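PDB 4K00: 1,4-dihydroxy-2-naphthoyl-CoA hydrolase from Synechocystis sp., which catalyses the hydrolysis of 1,4-dihydroxy-2-naphthoyl-CoA to 1,4-dihydroxy-2-naphthoate and CoA, a step of phylloquinone (vitamin K1) biosynthesis. Local coordinates for the interface of chains A and B. Residues are numbered along the deposited sequence; one frame, centred on the assembly and turned at random. Chains: chain A/B, 1,4-dihydroxy-2-naphthoyl-CoA hydrolase.

Contact 1: the interface of chains A and B. Residues chain A 65-68; chain B 62-65.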
loop_
_atom_site.group_PDB
_atom_site.type_symbol
_atom_site.label_atom_id
_atom_site.label_comp_id
_atom_site.label_asym_id
_atom_site.label_seq_id
_atom_site.Cartn_x
_atom_site.Cartn_y
_atom_site.Cartn_z
ATOM N N SER A 65 5.165 10.089 14.254
ATOM C CA SER A 65 4.065 9.896 15.182
ATOM C C SER A 65 2.801 10.517 14.629
ATOM O O SER A 65 2.852 11.434 13.807
ATOM C CB SER A 65 4.389 10.506 16.547
ATOM O OG SER A 65 4.380 11.920 16.486
ATOM N N ILE A 66 1.667 10.002 15.086
ATOM C CA ILE A 66 0.368 10.493 14.640
ATOM C C ILE A 66 -0.695 10.191 15.686
ATOM O O ILE A 66 -0.698 9.112 16.271
ATOM C CB ILE A 66 0.005 9.922 13.250
ATOM C CG1 ILE A 66 -1.355 10.435 12.762
ATOM C CG2 ILE A 66 -0.010 8.390 13.257
ATOM C CD1 ILE A 66 -1.463 10.408 11.248
ATOM N N ASP A 67 -1.569 11.170 15.948
ATOM C CA ASP A 67 -2.739 10.964 16.798
ATOM C C ASP A 67 -4.021 11.177 15.998
ATOM O O ASP A 67 -4.107 12.102 15.189
ATOM C CB ASP A 67 -2.729 11.936 17.975
ATOM C CG ASP A 67 -1.469 11.829 18.816
ATOM O OD1 ASP A 67 -1.206 10.761 19.401
ATOM O OD2 ASP A 67 -0.739 12.821 18.882
ATOM N N PHE A 68 -5.009 10.322 16.235
ATOM C CA PHE A 68 -6.250 10.346 15.471
ATOM C C PHE A 68 -7.387 10.848 16.347
ATOM O O PHE A 68 -7.573 10.377 17.472
ATOM C CB PHE A 68 -6.558 8.952 14.920
ATOM C CG PHE A 68 -5.435 8.371 14.114
ATOM C CD1 PHE A 68 -5.297 8.677 12.770
ATOM C CD2 PHE A 68 -4.485 7.551 14.710
ATOM C CE1 PHE A 68 -4.238 8.161 12.040
ATOM C CE2 PHE A 68 -3.427 7.040 13.981
ATOM C CZ PHE A 68 -3.310 7.332 12.645
ATOM N N VAL B 62 -5.744 5.063 18.044
ATOM C CA VAL B 62 -5.821 6.513 18.250
ATOM C C VAL B 62 -4.449 7.187 18.274
ATOM O O VAL B 62 -4.352 8.411 18.209
ATOM C CB VAL B 62 -6.557 6.892 19.551
ATOM C CG1 VAL B 62 -8.007 6.433 19.511
ATOM C CG2 VAL B 62 -5.828 6.358 20.782
ATOM N N HIS B 63 -3.394 6.387 18.387
ATOM C CA HIS B 63 -2.035 6.898 18.322
ATOM C C HIS B 63 -1.128 5.845 17.707
ATOM O O HIS B 63 -1.252 4.659 17.985
ATOM C CB HIS B 63 -1.512 7.278 19.716
ATOM C CG HIS B 63 -0.027 7.486 19.752
ATOM N ND1 HIS B 63 0.560 8.712 19.517
ATOM C CD2 HIS B 63 0.990 6.611 19.944
ATOM C CE1 HIS B 63 1.875 8.588 19.581
ATOM N NE2 HIS B 63 2.163 7.321 19.833
ATOM N N ALA B 64 -0.210 6.284 16.861
ATOM C CA ALA B 64 0.899 5.459 16.455
ATOM C C ALA B 64 2.178 6.275 16.424
ATOM O O ALA B 64 2.183 7.433 15.983
ATOM C CB ALA B 64 0.627 4.848 15.093
ATOM N N SER B 65 3.268 5.672 16.893
ATOM C CA SER B 65 4.584 6.263 16.719
ATOM C C SER B 65 5.679 5.203 16.586
ATOM O O SER B 65 5.520 4.063 17.012
ATOM C CB SER B 65 4.903 7.260 17.839
ATOM O OG SER B 65 4.821 6.671 19.127
#

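Contact 2: the interface of chains A and B. Residues chain A 30, 34, 61, 63-64; chain B 25-26, 68.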
loop_
_atom_site.group_PDB
_atom_site.type_symbol
_atom_site.label_atom_id
_atom_site.label_comp_id
_atom_site.label_asym_id
_atom_site.label_seq_id
_atom_site.Cartn_x
_atom_site.Cartn_y
_atom_site.Cartn_z
ATOM N N LEU A 30 -0.813 8.685 7.613
ATOM C CA LEU A 30 0.630 8.913 7.630
ATOM C C LEU A 30 1.202 8.977 6.228
ATOM O O LEU A 30 2.112 9.771 5.971
ATOM C CB LEU A 30 1.369 7.825 8.413
ATOM C CG LEU A 30 1.687 8.127 9.870
ATOM C CD1 LEU A 30 2.417 6.949 10.501
ATOM C CD2 LEU A 30 2.491 9.420 10.019
ATOM N N HIS A 34 3.392 12.082 4.347
ATOM C CA HIS A 34 4.611 11.989 3.559
ATOM C C HIS A 34 4.401 12.592 2.167
ATOM O O HIS A 34 5.283 13.264 1.643
ATOM C CB HIS A 34 5.120 10.537 3.490
ATOM C CG HIS A 34 6.571 10.422 3.130
ATOM N ND1 HIS A 34 7.028 10.563 1.840
ATOM C CD2 HIS A 34 7.670 10.214 3.896
ATOM C CE1 HIS A 34 8.345 10.433 1.822
ATOM N NE2 HIS A 34 8.758 10.214 3.055
ATOM N N LEU A 61 13.724 8.950 7.136
ATOM C CA LEU A 61 12.835 9.342 8.192
ATOM C C LEU A 61 13.252 8.524 9.414
ATOM O O LEU A 61 13.403 7.308 9.326
ATOM C CB LEU A 61 11.399 9.087 7.709
ATOM C CG LEU A 61 10.224 9.496 8.584
ATOM C CD1 LEU A 61 8.994 9.761 7.738
ATOM C CD2 LEU A 61 9.949 8.393 9.593
ATOM N N HIS A 63 11.874 9.192 12.729
ATOM C CA HIS A 63 10.792 9.174 13.702
ATOM C C HIS A 63 9.501 9.590 13.006
ATOM O O HIS A 63 9.488 10.473 12.148
ATOM C CB HIS A 63 11.102 10.126 14.875
ATOM C CG HIS A 63 9.934 10.382 15.782
ATOM N ND1 HIS A 63 9.577 9.520 16.798
ATOM C CD2 HIS A 63 9.050 11.409 15.832
ATOM C CE1 HIS A 63 8.509 9.994 17.422
ATOM N NE2 HIS A 63 8.177 11.146 16.863
ATOM N N ALA A 64 8.414 8.941 13.395
ATOM C CA ALA A 64 7.084 9.356 12.989
ATOM C C ALA A 64 6.137 9.188 14.156
ATOM O O ALA A 64 6.292 8.264 14.975
ATOM C CB ALA A 64 6.604 8.537 11.799
ATOM N N TYR B 25 10.117 1.091 3.248
ATOM C CA TYR B 25 9.410 2.359 3.440
ATOM C C TYR B 25 8.881 2.496 4.868
ATOM O O TYR B 25 8.362 1.546 5.453
ATOM C CB TYR B 25 8.228 2.419 2.463
ATOM C CG TYR B 25 7.467 3.719 2.408
ATOM C CD1 TYR B 25 8.039 4.865 1.866
ATOM C CD2 TYR B 25 6.154 3.797 2.854
ATOM C CE1 TYR B 25 7.327 6.047 1.770
ATOM C CE2 TYR B 25 5.439 4.982 2.762
ATOM C CZ TYR B 25 6.035 6.099 2.232
ATOM O OH TYR B 25 5.336 7.270 2.136
ATOM N N PHE B 26 9.020 3.694 5.420
ATOM C CA PHE B 26 8.863 3.885 6.859
ATOM C C PHE B 26 7.532 3.338 7.382
ATOM O O PHE B 26 7.478 2.682 8.421
ATOM C CB PHE B 26 9.035 5.366 7.216
ATOM C CG PHE B 26 7.794 6.208 6.989
ATOM C CD1 PHE B 26 7.466 6.666 5.729
ATOM C CD2 PHE B 26 6.973 6.556 8.053
ATOM C CE1 PHE B 26 6.337 7.437 5.521
ATOM C CE2 PHE B 26 5.851 7.335 7.855
ATOM C CZ PHE B 26 5.525 7.770 6.583
ATOM N N PHE B 68 13.158 4.720 13.987
ATOM C CA PHE B 68 13.892 3.870 13.060
ATOM C C PHE B 68 15.386 3.909 13.375
ATOM O O PHE B 68 15.951 4.979 13.596
ATOM C CB PHE B 68 13.634 4.334 11.622
ATOM C CG PHE B 68 12.176 4.362 11.268
ATOM C CD1 PHE B 68 11.525 3.204 10.879
ATOM C CD2 PHE B 68 11.442 5.522 11.385
ATOM C CE1 PHE B 68 10.183 3.215 10.575
ATOM C CE2 PHE B 68 10.081 5.538 11.087
ATOM C CZ PHE B 68 9.459 4.384 10.679
#

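Contact 1: the interface of chains A and B
A:Asp67 and B:His63 meet across the seam of two antiparallel strands because their first torsions send both side chains the same way: CG of A:Asp67 lies beside its backbone N, anti to the carbonyl carbon (chi1 -57°), while CG of B:His63 is anti to its backbone N (chi1 166°). Side by side, the carboxylate and the imidazole are turned 31° apart. B:His63 ND1 donates a hydrogen bond of 2.7 Å to the carboxylate oxygen OD1 of A:Asp67. The acceptor lies nearly in the imidazole plane, whereas the donor reaches the syn side of OD1 but well out of the carboxylate plane. At the other end of the ring, B:His63 NE2 shares a hydrogen bond of 2.8 Å with the hydroxyl OG of B:Ser65, so both ring nitrogens are engaged and the imidazole is fixed in rotation. The nearby carboxylate is likely to favour a protonated ring. An alanine in place of B:His63 would probably leave the A:Asp67 carboxylate without its partner and B:Ser65 OG without its imidazole contact.

Beneath this pair run the backbone bonds: A:Ile66 N to B:Ala64 O at 2.8 Å, B:Ala64 N to A:Ile66 O at 2.9 Å, and A:Phe68 N to B:Val62 O at 2.8 Å. A:Ser65 pairs with B:Ser65, A:Ser65 CB lying 3.5 Å from B:Ser65 CB. On the opposite side of the strands from the imidazole, A:Ile66 CG2 packs 4.0 Å from B:Ala64 CB. In this assembly the 61-68 strands of two subunits thus join edge to edge, likely the dimer seam usual in hotdog thioesterases.

Contact 2: the interface of chains A and B
Aliphatic-to-aromatic packing centres on A:Leu61, whose two methyls are shared between two rings of chain B. CD1 sits over the middle of the B:Phe26 ring, 3.7 Å from its centroid, a CH-pi contact. The other branch turns to B:Phe68, A:Leu61 CD2 lying 3.2 Å from B:Phe68 CE2 with CD2 of the ring behind it; the methyl stands off obliquely, beyond the rim. CG of A:Leu61 is anti to its backbone N (chi1 -176°), which carries the fork out to the two rings. The carbonyl O of A:Leu61 lies 3.4 Å from B:Phe68 CD2, so backbone as well as side chain borders this ring, and A:His63 N comes up to its edge in plane. Further along the other ring, the methyl A:Ala64 CB approaches B:Phe26 CE2 at 4.2 Å. At the ring tip, the carbonyl A:Leu30 O lies 4.0 Å from B:Phe26 CZ.

Contacts between aromatic groups lie on the helix side. A:His34 and B:Phe26 run antiparallel past one another, the imidazole carbon A:His34 CD2 meeting B:Phe26 CE1 at 3.5 Å. The phenol tip of B:Tyr25 points at the same imidazole from the side of its plane where B:Phe26 CE1 also lies, near CG and CB, with the planes 65° apart. B:Tyr25 OH comes 3.5 Å from A:His34 CG, a packing contact and not a hydrogen bond. Within chain B, CD1 of B:Phe26 rests on one face of the B:Tyr25 ring, towards its rim, so the neighbouring rings also support each other.

Apolar packing and ring contacts hold this patch together. B:Phe26 opens helix 26-43 of its own subunit and inserts its ring between the partner's helix 26-43, at A:Leu30 and A:His34, and the first half of the partner's strand 61-68, at A:Leu61 and A:Ala64; B:Phe68 reaches that strand from the end of its own strand 61-68.

Contact 1 and contact 2 belong to one two-fold symmetric interface, their C-alpha centres about 12 Å apart. Strand 61-68 runs through both: contact 1 joins the two copies through polar pairing, and contact 2 packs that strand against helix 26-43 of the partner. His63, Ala64 and Phe68 serve in each, from opposite chains. Each arrangement recurs with the chains exchanged, so sheet and helices are tied together twice over. The predicted active-site residue A:Asp19 lies about 14 Å from the centre of contact 1 and 19 Å from that of contact 2; the structure alone does not show an effect on catalysis.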